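PDB 1ZVT: topoisomerase IV subunit A from Escherichia coli, which is the DNA-cleaving subunit of a type II topoisomerase that decatenates and relaxes DNA, its C-terminal beta-pinwheel domain probably binding DNA and guiding the choice of substrate. Local coordinates for residues A[28-31]-A[32-35]; A[90-93]-A[94-98]; A[110-113]-A[114-118]; A[180-184]-A[185-189]; A[204-207]-A[208-211]. One frame throughout, in Å; residues are numbered along the deposited sequence.

Interaction 1 (A[28-31]-A[32-35])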
loop_
_atom_site.group_PDB
_atom_site.type_symbol
_atom_site.label_atom_id
_atom_site.label_comp_id
_atom_site.label_asym_id
_atom_site.label_seq_id
_atom_site.Cartn_x
_atom_site.Cartn_y
_atom_site.Cartn_z
ATOM N N ASN A 28 24.612 2.518 6.644
ATOM C CA ASN A 28 24.767 3.495 7.707
ATOM C C ASN A 28 23.471 4.284 7.882
ATOM O O ASN A 28 22.916 4.798 6.912
ATOM C CB ASN A 28 25.932 4.422 7.331
ATOM C CG ASN A 28 26.271 5.447 8.408
ATOM O OD1 ASN A 28 26.896 6.469 8.116
ATOM N ND2 ASN A 28 25.876 5.185 9.645
ATOM N N TYR A 29 22.977 4.360 9.112
ATOM C CA TYR A 29 21.854 5.239 9.416
ATOM C C TYR A 29 22.284 6.233 10.471
ATOM O O TYR A 29 23.204 5.947 11.238
ATOM C CB TYR A 29 20.632 4.444 9.867
ATOM C CG TYR A 29 20.109 3.596 8.733
ATOM C CD1 TYR A 29 20.550 2.286 8.556
ATOM C CD2 TYR A 29 19.201 4.122 7.813
ATOM C CE1 TYR A 29 20.095 1.512 7.487
ATOM C CE2 TYR A 29 18.734 3.362 6.747
ATOM C CZ TYR A 29 19.176 2.060 6.596
ATOM O OH TYR A 29 18.728 1.309 5.527
ATOM N N LYS A 30 21.650 7.402 10.491
ATOM C CA LYS A 30 21.959 8.382 11.533
ATOM C C LYS A 30 21.466 7.857 12.885
ATOM O O LYS A 30 20.582 7.003 12.945
ATOM C CB LYS A 30 21.364 9.752 11.189
ATOM C CG LYS A 30 19.872 9.850 11.368
ATOM C CD LYS A 30 19.323 11.103 10.719
ATOM C CE LYS A 30 17.806 11.122 10.824
ATOM N NZ LYS A 30 17.357 11.831 12.055
ATOM N N ALA A 31 22.066 8.340 13.976
ATOM C CA ALA A 31 21.678 7.897 15.306
ATOM C C ALA A 31 20.164 7.960 15.487
ATOM O O ALA A 31 19.544 8.983 15.192
ATOM C CB ALA A 31 22.360 8.775 16.361
ATOM N N GLY A 32 19.570 6.867 15.960
ATOM C CA GLY A 32 18.120 6.804 16.166
ATOM C C GLY A 32 17.330 6.409 14.918
ATOM O O GLY A 32 16.106 6.300 14.958
ATOM N N ASP A 33 18.020 6.205 13.805
ATOM C CA ASP A 33 17.315 5.869 12.563
ATOM C C ASP A 33 17.691 4.461 12.122
ATOM O O ASP A 33 18.694 3.895 12.576
ATOM C CB ASP A 33 17.658 6.900 11.484
ATOM C CG ASP A 33 16.640 6.942 10.334
ATOM O OD1 ASP A 33 15.602 6.249 10.380
ATOM O OD2 ASP A 33 16.888 7.706 9.380
ATOM N N SER A 34 16.883 3.897 11.230
ATOM C CA SER A 34 17.157 2.576 10.698
ATOM C C SER A 34 16.276 2.303 9.489
ATOM O O SER A 34 15.403 3.103 9.136
ATOM C CB SER A 34 16.921 1.497 11.773
ATOM O OG SER A 34 15.578 1.523 12.218
ATOM N N PHE A 35 16.498 1.127 8.912
ATOM C CA PHE A 35 15.875 0.695 7.669
ATOM C C PHE A 35 14.358 0.612 7.774
ATOM O O PHE A 35 13.824 0.143 8.789
ATOM C CB PHE A 35 16.427 -0.687 7.304
ATOM C CG PHE A 35 15.798 -1.276 6.081
ATOM C CD1 PHE A 35 16.161 -0.812 4.819
ATOM C CD2 PHE A 35 14.826 -2.300 6.190
ATOM C CE1 PHE A 35 15.580 -1.372 3.667
ATOM C CE2 PHE A 35 14.248 -2.860 5.071
ATOM C CZ PHE A 35 14.628 -2.399 3.797
HETATM O O HOH W 1 19.643 7.958 8.385
#
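A type II beta turn from K30 to D33, in the loop that leads into strand 35-42 of the beta-pinwheel, brings Y29 and K30 back against D33, S34 and F35. The turn is closed by D33 N bonding to K30 O (2.8 Å, N-H...O angle 146°). G32 occupies its third position with positive phi, where a side chain would collide with A31 O. Beyond the turn the Y29 ring lies along the returning backbone: S34 CA sits over one face, 3.9 Å from the ring centroid and 21° off the normal, a CH-pi contact, and F35 N lies over the same face nearer the rim. The ring is placed there by chi1 of -66°, which sets CG opposite the carbonyl carbon. Its hydroxyl comes up at the edge of the F35 ring, with Y29 OH 3.4 Å from F35 CD1, and bonds to A24 O. R15 adds a cation-pi contact to the same tyrosine. With an alanine here in place of Y29, S34 CA would probably lose the ring face, and F35 CD1 and A24 O the hydroxyl. D33 anchors the returning limb of the turn: OD1 accepts from S34 N and from M11 N, while OD2 takes S9 OG and a water. That water, 2.9 Å from D33 OD2, also accepts from K30 N at 3.0 Å.

Interaction 2 (A[90-93]-A[94-98])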
loop_
_atom_site.group_PDB
_atom_site.type_symbol
_atom_site.label_atom_id
_atom_site.label_comp_id
_atom_site.label_asym_id
_atom_site.label_seq_id
_atom_site.Cartn_x
_atom_site.Cartn_y
_atom_site.Cartn_z
ATOM N N LEU A 90 7.212 3.278 -3.978
ATOM C CA LEU A 90 7.014 2.384 -5.123
ATOM C C LEU A 90 7.940 2.764 -6.263
ATOM O O LEU A 90 8.224 3.955 -6.492
ATOM C CB LEU A 90 5.581 2.493 -5.649
ATOM C CG LEU A 90 4.502 1.920 -4.729
ATOM C CD1 LEU A 90 3.994 2.953 -3.736
ATOM C CD2 LEU A 90 3.369 1.394 -5.596
ATOM N N MET A 91 8.357 1.763 -7.028
ATOM C CA MET A 91 9.093 1.987 -8.250
ATOM C C MET A 91 8.679 0.867 -9.197
ATOM O O MET A 91 9.020 -0.293 -8.968
ATOM C CB MET A 91 10.600 1.953 -7.962
ATOM C CG MET A 91 11.449 2.633 -8.961
ATOM S SD MET A 91 13.109 2.946 -8.302
ATOM C CE MET A 91 13.783 4.004 -9.565
ATOM N N GLU A 92 7.906 1.219 -10.220
ATOM C CA GLU A 92 7.296 0.255 -11.147
ATOM C C GLU A 92 7.297 0.825 -12.558
ATOM O O GLU A 92 7.633 1.998 -12.775
ATOM C CB GLU A 92 5.833 -0.030 -10.728
ATOM C CG GLU A 92 5.640 -0.500 -9.257
ATOM C CD GLU A 92 6.159 -1.931 -8.979
ATOM O OE1 GLU A 92 6.212 -2.754 -9.916
ATOM O OE2 GLU A 92 6.519 -2.268 -7.817
ATOM N N SER A 93 6.897 0.006 -13.526
ATOM C CA SER A 93 6.786 0.472 -14.902
ATOM C C SER A 93 5.624 1.461 -14.979
ATOM O O SER A 93 4.701 1.401 -14.153
ATOM C CB SER A 93 6.578 -0.708 -15.854
ATOM O OG SER A 93 5.332 -1.328 -15.578
ATOM N N ASP A 94 5.663 2.367 -15.956
ATOM C CA ASP A 94 4.651 3.419 -16.057
ATOM C C ASP A 94 3.232 2.853 -16.092
ATOM O O ASP A 94 2.300 3.436 -15.539
ATOM C CB ASP A 94 4.840 4.240 -17.336
ATOM C CG ASP A 94 5.979 5.221 -17.261
ATOM O OD1 ASP A 94 6.475 5.511 -16.147
ATOM O OD2 ASP A 94 6.371 5.729 -18.343
ATOM N N ASP A 95 3.073 1.733 -16.790
ATOM C CA ASP A 95 1.745 1.178 -17.044
ATOM C C ASP A 95 1.281 0.189 -15.979
ATOM O O ASP A 95 0.180 -0.352 -16.106
ATOM C CB ASP A 95 1.713 0.494 -18.429
ATOM C CG ASP A 95 2.662 -0.720 -18.533
ATOM O OD1 ASP A 95 3.464 -0.972 -17.609
ATOM O OD2 ASP A 95 2.609 -1.439 -19.569
ATOM N N GLN A 96 2.102 -0.039 -14.940
ATOM C CA GLN A 96 1.813 -1.067 -13.922
ATOM C C GLN A 96 0.520 -0.736 -13.182
ATOM O O GLN A 96 0.384 0.342 -12.612
ATOM C CB GLN A 96 2.967 -1.172 -12.887
ATOM C CG GLN A 96 2.710 -2.168 -11.763
ATOM C CD GLN A 96 2.595 -3.581 -12.276
ATOM O OE1 GLN A 96 3.503 -4.084 -12.944
ATOM N NE2 GLN A 96 1.461 -4.224 -11.998
ATOM N N LYS A 97 -0.418 -1.669 -13.167
ATOM C CA LYS A 97 -1.648 -1.457 -12.392
ATOM C C LYS A 97 -1.444 -1.593 -10.893
ATOM O O LYS A 97 -0.698 -2.471 -10.436
ATOM C CB LYS A 97 -2.742 -2.421 -12.854
ATOM C CG LYS A 97 -3.208 -2.182 -14.302
ATOM C CD LYS A 97 -4.290 -1.111 -14.366
ATOM C CE LYS A 97 -4.662 -0.734 -15.798
ATOM N NZ LYS A 97 -5.460 -1.798 -16.493
ATOM N N LEU A 98 -2.140 -0.735 -10.139
ATOM C CA LEU A 98 -2.033 -0.687 -8.678
ATOM C C LEU A 98 -3.414 -0.575 -8.100
ATOM O O LEU A 98 -4.319 -0.024 -8.744
ATOM C CB LEU A 98 -1.268 0.569 -8.243
ATOM C CG LEU A 98 0.083 0.858 -8.880
ATOM C CD1 LEU A 98 0.571 2.233 -8.459
ATOM C CD2 LEU A 98 1.058 -0.222 -8.409
HETATM O O HOH W 2 8.174 4.195 -14.324
HETATM O O HOH W 3 6.172 -2.788 -12.728
#
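S93 and D95 meet through a side-chain bond, S93 OG donating to D95 OD1 at 2.8 Å, nearly in line with the carboxylate C-O bond. S93 OG stands between its own backbone N and carbonyl carbon (chi1 65°), and D95 CG takes the equivalent place, which turns the two groups to each other across the start of the turn. The backbone closes a type I beta turn from S93 to Q96: Q96 N bonds to S93 O at 3.1 Å, fairly straight at 164°, with the donor well above the carbonyl plane. E92, just before the turn, touches Q96 at its end through aliphatic parts, E92 CB to Q96 CB being 3.8 Å, while their carboxylate and amide planes stand 84° apart. One water ties the polar ends together, donating to E92 OE1 and Q96 OE1 and accepting from S93 N. The Q96 amide is further fixed by NE2 donating to K97 O at 3.2 Å, on a carbonyl lone pair and in the plane of the amide. A second water bridges E92 O and D94 OD1. Deeper in, L90 and L98 meet tip to tip, CD2 to CD2 at 4.0 Å, with V139 of strand 138-139 packing against E92, Q96 and L98. The turn links strand 86-90 of one four-stranded sheet to strand 97-101 of the next, a crossing between two blades of the pinwheel. The contact therefore grades from carboxylates at the surface to a leucine pair inside; with water donating to E92 OE1 and S93 OG to D95 OD1, each carboxylate has a donor and would probably stay ionised.

Interaction 3 (A[110-113]-A[114-118])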
loop_
_atom_site.group_PDB
_atom_site.type_symbol
_atom_site.label_atom_id
_atom_site.label_comp_id
_atom_site.label_asym_id
_atom_site.label_seq_id
_atom_site.Cartn_x
_atom_site.Cartn_y
_atom_site.Cartn_z
ATOM N N CYS A 110 -5.528 2.036 -10.515
ATOM C CA CYS A 110 -4.868 3.056 -11.340
ATOM C C CYS A 110 -3.567 2.486 -11.890
ATOM O O CYS A 110 -3.302 1.298 -11.717
ATOM C CB CYS A 110 -4.607 4.356 -10.568
ATOM S SG CYS A 110 -3.440 4.249 -9.166
ATOM N N THR A 111 -2.798 3.309 -12.604
ATOM C CA THR A 111 -1.458 2.900 -13.014
ATOM C C THR A 111 -0.417 3.707 -12.232
ATOM O O THR A 111 -0.730 4.748 -11.650
ATOM C CB THR A 111 -1.201 3.126 -14.520
ATOM O OG1 THR A 111 -1.304 4.523 -14.814
ATOM C CG2 THR A 111 -2.191 2.307 -15.394
ATOM N N PHE A 112 0.819 3.227 -12.249
ATOM C CA PHE A 112 1.942 3.922 -11.584
ATOM C C PHE A 112 2.070 5.355 -12.097
ATOM O O PHE A 112 2.350 6.294 -11.322
ATOM C CB PHE A 112 3.234 3.132 -11.823
ATOM C CG PHE A 112 4.454 3.712 -11.140
ATOM C CD1 PHE A 112 4.671 3.524 -9.783
ATOM C CD2 PHE A 112 5.399 4.434 -11.871
ATOM C CE1 PHE A 112 5.820 4.056 -9.145
ATOM C CE2 PHE A 112 6.551 4.990 -11.236
ATOM C CZ PHE A 112 6.751 4.788 -9.865
ATOM N N ASN A 113 1.864 5.539 -13.398
ATOM C CA ASN A 113 1.930 6.869 -13.985
ATOM C C ASN A 113 1.020 7.877 -13.282
ATOM O O ASN A 113 1.385 9.042 -13.145
ATOM C CB ASN A 113 1.620 6.833 -15.480
ATOM C CG ASN A 113 1.951 8.138 -16.150
ATOM O OD1 ASN A 113 1.080 8.791 -16.721
ATOM N ND2 ASN A 113 3.195 8.561 -16.021
ATOM N N ASP A 114 -0.143 7.422 -12.806
ATOM C CA ASP A 114 -1.094 8.282 -12.113
ATOM C C ASP A 114 -0.559 8.803 -10.802
ATOM O O ASP A 114 -1.045 9.805 -10.312
ATOM C CB ASP A 114 -2.396 7.538 -11.837
ATOM C CG ASP A 114 -3.154 7.233 -13.113
ATOM O OD1 ASP A 114 -3.199 8.120 -14.000
ATOM O OD2 ASP A 114 -3.703 6.126 -13.223
ATOM N N LEU A 115 0.436 8.117 -10.246
ATOM C CA LEU A 115 1.065 8.571 -8.994
ATOM C C LEU A 115 2.197 9.571 -9.235
ATOM O O LEU A 115 2.640 10.230 -8.305
ATOM C CB LEU A 115 1.614 7.378 -8.216
ATOM C CG LEU A 115 0.621 6.601 -7.351
ATOM C CD1 LEU A 115 -0.393 5.919 -8.205
ATOM C CD2 LEU A 115 1.377 5.565 -6.555
ATOM N N VAL A 116 2.667 9.677 -10.477
ATOM C CA VAL A 116 3.892 10.449 -10.731
ATOM C C VAL A 116 3.582 11.941 -10.755
ATOM O O VAL A 116 2.938 12.439 -11.688
ATOM C CB VAL A 116 4.577 9.984 -12.014
ATOM C CG1 VAL A 116 5.773 10.897 -12.393
ATOM C CG2 VAL A 116 5.020 8.535 -11.868
ATOM N N ALA A 117 3.992 12.635 -9.699
ATOM C CA ALA A 117 3.776 14.079 -9.587
ATOM C C ALA A 117 5.107 14.700 -9.205
ATOM O O ALA A 117 5.573 14.521 -8.080
ATOM C CB ALA A 117 2.741 14.382 -8.552
ATOM N N ARG A 118 5.734 15.396 -10.159
ATOM C CA ARG A 118 7.106 15.843 -9.985
ATOM C C ARG A 118 7.222 17.193 -9.253
ATOM O O ARG A 118 8.325 17.612 -8.906
ATOM C CB ARG A 118 7.842 15.842 -11.337
ATOM C CG ARG A 118 7.848 14.445 -11.977
ATOM C CD ARG A 118 8.371 14.418 -13.395
ATOM N NE ARG A 118 8.372 13.067 -13.980
ATOM C CZ ARG A 118 9.321 12.157 -13.769
ATOM N NH1 ARG A 118 10.342 12.425 -12.968
ATOM N NH2 ARG A 118 9.244 10.966 -14.337
HETATM O O HOH W 4 0.409 11.959 -13.039
#
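Strand 106-111 ends in a run of helical backbone angles, in which D114 N, L115 N and V116 N bond back to T111 O, F112 O and N113 O, each three residues earlier, at 2.9 to 3.0 Å. The side chain of D114 folds back on T111, the last residue of the strand: T111 N donates to D114 OD2 at 3.0 Å and 174°, on the anti side of the carboxylate and 31° out of its plane. With D114 N bonded to T111 O, the exchange forms a reciprocal pair, and T111 OG1 adds a weak bond to the same oxygen at 3.3 Å. D114 CG lies opposite its carbonyl carbon (chi1 -68°), which directs OD2 to T111. At D114, a leucine in its place would probably leave T111 N without its acceptor and the T111 hydroxyl freer to turn. Apolar contacts flank this exchange: C110 SG reaches L115 CD1 at 3.6 Å, and F112 CE2 approaches V116 CG2 obliquely at 3.9 Å. F112, L115 and V116 pack on V48 of strand 47-51, L115 meets L98 of strand 97-101, and A117 bonds through its backbone to A58 of strand 55-59, so that the segment links two neighbouring sheets.

Interaction 4 (A[180-184]-A[185-189])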
loop_
_atom_site.group_PDB
_atom_site.type_symbol
_atom_site.label_atom_id
_atom_site.label_comp_id
_atom_site.label_asym_id
_atom_site.label_seq_id
_atom_site.Cartn_x
_atom_site.Cartn_y
_atom_site.Cartn_z
ATOM N N SER A 180 -20.330 4.794 7.179
ATOM C CA SER A 180 -19.365 5.888 7.197
ATOM C C SER A 180 -19.185 6.523 8.561
ATOM O O SER A 180 -18.078 6.924 8.935
ATOM C CB SER A 180 -19.702 6.930 6.139
ATOM O OG SER A 180 -20.982 7.476 6.372
ATOM N N ALA A 181 -20.286 6.681 9.293
ATOM C CA ALA A 181 -20.180 7.251 10.633
ATOM C C ALA A 181 -19.390 6.330 11.571
ATOM O O ALA A 181 -18.581 6.786 12.393
ATOM C CB ALA A 181 -21.579 7.549 11.188
ATOM N N GLU A 182 -19.594 5.023 11.433
ATOM C CA GLU A 182 -18.846 4.051 12.217
ATOM C C GLU A 182 -17.328 4.101 11.893
ATOM O O GLU A 182 -16.474 4.076 12.789
ATOM C CB GLU A 182 -19.425 2.663 11.942
ATOM C CG GLU A 182 -19.109 1.623 12.974
ATOM C CD GLU A 182 -19.581 0.229 12.575
ATOM O OE1 GLU A 182 -19.904 -0.006 11.383
ATOM O OE2 GLU A 182 -19.596 -0.642 13.445
ATOM N N ALA A 183 -17.002 4.213 10.606
ATOM C CA ALA A 183 -15.613 4.318 10.181
ATOM C C ALA A 183 -14.986 5.607 10.707
ATOM O O ALA A 183 -13.857 5.592 11.167
ATOM C CB ALA A 183 -15.517 4.263 8.674
ATOM N N ALA A 184 -15.725 6.715 10.663
ATOM C CA ALA A 184 -15.190 7.980 11.131
ATOM C C ALA A 184 -14.923 7.951 12.641
ATOM O O ALA A 184 -14.057 8.676 13.126
ATOM C CB ALA A 184 -16.144 9.131 10.763
ATOM N N ARG A 185 -15.672 7.118 13.366
ATOM C CA ARG A 185 -15.488 6.934 14.814
ATOM C C ARG A 185 -14.363 5.934 15.141
ATOM O O ARG A 185 -13.999 5.753 16.310
ATOM C CB ARG A 185 -16.803 6.480 15.478
ATOM C CG ARG A 185 -17.861 7.567 15.653
ATOM C CD ARG A 185 -19.111 7.010 16.374
ATOM N NE ARG A 185 -20.231 6.877 15.446
ATOM C CZ ARG A 185 -20.911 5.766 15.199
ATOM N NH1 ARG A 185 -20.612 4.643 15.823
ATOM N NH2 ARG A 185 -21.928 5.784 14.330
ATOM N N GLY A 186 -13.824 5.278 14.122
ATOM C CA GLY A 186 -12.798 4.260 14.335
ATOM C C GLY A 186 -13.354 2.955 14.868
ATOM O O GLY A 186 -12.590 2.112 15.375
ATOM N N GLU A 187 -14.669 2.761 14.738
ATOM C CA GLU A 187 -15.340 1.572 15.270
ATOM C C GLU A 187 -15.368 0.388 14.302
ATOM O O GLU A 187 -15.648 -0.758 14.695
ATOM C CB GLU A 187 -16.756 1.923 15.723
ATOM C CG GLU A 187 -16.780 2.907 16.872
ATOM C CD GLU A 187 -18.155 3.506 17.106
ATOM O OE1 GLU A 187 -19.068 3.313 16.268
ATOM O OE2 GLU A 187 -18.320 4.201 18.122
ATOM N N ASP A 188 -15.058 0.672 13.037
ATOM C CA ASP A 188 -14.854 -0.354 12.046
ATOM C C ASP A 188 -14.025 0.264 10.939
ATOM O O ASP A 188 -13.786 1.466 10.936
ATOM C CB ASP A 188 -16.178 -0.872 11.497
ATOM C CG ASP A 188 -16.063 -2.249 10.842
ATOM O OD1 ASP A 188 -14.939 -2.829 10.741
ATOM O OD2 ASP A 188 -17.126 -2.780 10.471
ATOM N N GLY A 189 -13.592 -0.553 9.990
ATOM C CA GLY A 189 -12.708 -0.029 8.949
ATOM C C GLY A 189 -12.114 -1.199 8.196
ATOM O O GLY A 189 -12.291 -2.358 8.598
HETATM O O HOH W 5 -19.758 -2.464 10.478
HETATM O O HOH W 6 -12.065 3.509 10.373
#
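E182 runs from the last turn of helix 180-184 over the residues that follow it. From CB, its CG is set anti to the backbone N (chi1 -160°) and the chain is extended beyond, carrying it past E187, where E182 CG lies 3.6 Å from E187 CB; the two side chains cross at about a right angle. Farther out, CD rests 3.7 Å from D188 CB. At the tip, E182 OE2 lies 3.9 Å from D188 CB, while E182 OE1 comes within 4.0 Å of D188 OD2, and a single water donates to both of the latter oxygens. The other D188 oxygen, OD1, accepts from A153 N and, weakly, from G189 N. The helix ends in a Schellman motif: E187 N returns to E182 O at 3.0 Å, and G186 N bonds to A183 O, 153° at the hydrogen in each case. G186 makes the reversal with phi 75°, a value that favours glycine. R185 N still keeps an i to i+4 bond to A181 O, and its bent side chain lays one face of the guanidinium over A181 O and E182 N. Farther along, A183 CA makes a CA-H...O contact with D188 O, and a second water joins D188 O to A183 O. The chain then enters strand 190-196, the outer strand of its sheet, and A184 O bonds to N131 ND2. The helix end is thus held mainly by backbone bonds and waters, while the nearness of E182 and D188 carboxylates would probably raise the proton affinity of one or both, an effect that the shared water is likely to moderate.

Interaction 5 (A[204-207]-A[208-211])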
loop_
_atom_site.group_PDB
_atom_site.type_symbol
_atom_site.label_atom_id
_atom_site.label_comp_id
_atom_site.label_asym_id
_atom_site.label_seq_id
_atom_site.Cartn_x
_atom_site.Cartn_y
_atom_site.Cartn_z
ATOM N N ILE A 204 -4.423 -17.288 8.939
ATOM C CA ILE A 204 -4.578 -16.060 9.724
ATOM C C ILE A 204 -4.518 -16.429 11.191
ATOM O O ILE A 204 -5.216 -17.357 11.623
ATOM C CB ILE A 204 -5.936 -15.363 9.383
ATOM C CG1 ILE A 204 -6.033 -15.048 7.884
ATOM C CG2 ILE A 204 -6.151 -14.101 10.221
ATOM C CD1 ILE A 204 -7.372 -14.462 7.440
ATOM N N HIS A 205 -3.697 -15.711 11.970
ATOM C CA HIS A 205 -3.602 -15.969 13.393
ATOM C C HIS A 205 -4.046 -14.767 14.193
ATOM O O HIS A 205 -3.815 -13.635 13.790
ATOM C CB HIS A 205 -2.176 -16.278 13.807
ATOM C CG HIS A 205 -1.513 -17.323 12.968
ATOM N ND1 HIS A 205 -1.029 -18.492 13.503
ATOM C CD2 HIS A 205 -1.241 -17.370 11.645
ATOM C CE1 HIS A 205 -0.481 -19.215 12.548
ATOM N NE2 HIS A 205 -0.581 -18.552 11.413
ATOM N N VAL A 206 -4.730 -15.034 15.297
ATOM C CA VAL A 206 -5.023 -14.038 16.302
ATOM C C VAL A 206 -4.569 -14.696 17.596
ATOM O O VAL A 206 -5.262 -15.588 18.107
ATOM C CB VAL A 206 -6.554 -13.771 16.424
ATOM C CG1 VAL A 206 -6.848 -12.813 17.550
ATOM C CG2 VAL A 206 -7.170 -13.268 15.089
ATOM N N GLY A 207 -3.432 -14.258 18.126
ATOM C CA GLY A 207 -2.809 -14.953 19.267
ATOM C C GLY A 207 -2.622 -16.428 18.930
ATOM O O GLY A 207 -2.106 -16.772 17.858
ATOM N N LYS A 208 -3.089 -17.292 19.825
ATOM C CA LYS A 208 -2.939 -18.741 19.665
ATOM C C LYS A 208 -4.134 -19.401 18.954
ATOM O O LYS A 208 -4.311 -20.623 19.044
ATOM C CB LYS A 208 -2.685 -19.422 21.026
ATOM C CG LYS A 208 -1.484 -18.889 21.835
ATOM C CD LYS A 208 -0.277 -18.556 20.973
ATOM C CE LYS A 208 0.931 -18.186 21.827
ATOM N NZ LYS A 208 1.877 -17.286 21.076
ATOM N N ARG A 209 -4.943 -18.595 18.262
ATOM C CA ARG A 209 -6.055 -19.084 17.432
ATOM C C ARG A 209 -5.590 -18.971 15.994
ATOM O O ARG A 209 -4.931 -17.996 15.649
ATOM C CB ARG A 209 -7.283 -18.197 17.639
ATOM C CG ARG A 209 -8.493 -18.568 16.797
ATOM C CD ARG A 209 -9.506 -17.425 16.711
ATOM N NE ARG A 209 -9.470 -16.767 15.403
ATOM C CZ ARG A 209 -10.338 -16.999 14.419
ATOM N NH1 ARG A 209 -11.339 -17.855 14.587
ATOM N NH2 ARG A 209 -10.215 -16.361 13.265
ATOM N N LYS A 210 -5.936 -19.962 15.165
ATOM C CA LYS A 210 -5.457 -20.063 13.794
ATOM C C LYS A 210 -6.625 -20.437 12.891
ATOM O O LYS A 210 -7.416 -21.305 13.251
ATOM C CB LYS A 210 -4.403 -21.190 13.731
ATOM C CG LYS A 210 -3.601 -21.240 12.458
ATOM C CD LYS A 210 -3.365 -22.667 12.008
ATOM C CE LYS A 210 -2.205 -23.358 12.731
ATOM N NZ LYS A 210 -0.983 -23.452 11.857
ATOM N N ILE A 211 -6.772 -19.777 11.740
ATOM C CA ILE A 211 -7.673 -20.309 10.714
ATOM C C ILE A 211 -6.959 -20.399 9.388
ATOM O O ILE A 211 -6.161 -19.533 9.042
ATOM C CB ILE A 211 -9.031 -19.550 10.534
ATOM C CG1 ILE A 211 -8.819 -18.074 10.189
ATOM C CG2 ILE A 211 -9.921 -19.697 11.770
ATOM C CD1 ILE A 211 -9.976 -17.466 9.363
#
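Strands 201-206 and 209-213 form a two-residue beta hairpin, joined by a type II' turn from V206 to R209; the axes of segments 204-206 and 209-211 lie 4.8 Å apart at 162°. Backbone hydrogen bonds come in two pairs. I204 and I211 are a hydrogen-bonded pair, I204 N to I211 O at 2.8 Å and I211 N to I204 O at 2.9 Å, both nearly straight; V206 and R209 exchange a second pair of bonds next to the turn, at 3.0 Å each. G207, second in the turn, has phi 54°, and a CB there would clash with K208 N. Two CA-H...O contacts accompany them, from K210 CA to I204 O and from H205 CA to R209 O. On the face carrying I204, V206, R209 and I211, I204 CB meets I211 CG1 at 4.0 Å, and the V206 methyl CG2 lies at the edge of the R209 guanidinium. I204 also packs on L235 and I238. The other face carries the non-hydrogen-bonded pair H205 and K210, which point the same way. H205 NE2 bonds to E242 OE1 of strand 240-244, steadying the ring, while K210 CG lies over one face of it, a CH-pi contact 4.0 Å from the centroid and 25° off the normal.

The five contacts follow one another along the chain. Interactions 2 and 3 form the one touching pair, with centres about 8 Å apart: strands 97-101 and 106-111 are neighbours in one sheet, L98 N lies 2.8 Å from C110 O, and F112 packs against the turn of interaction 2. Interaction 1 leads into strand 35-42 of the first sheet, its centre about 29 Å from that of either 2 or 3. Interaction 4 precedes strand 190-196, and interaction 5 is a hairpin in the three-stranded sheet; their centres lie about 25 Å apart. Turns, a helix end and a hairpin thus sit in or between several sheets, consistent with a modular beta-pinwheel that probably serves as a DNA-binding platform.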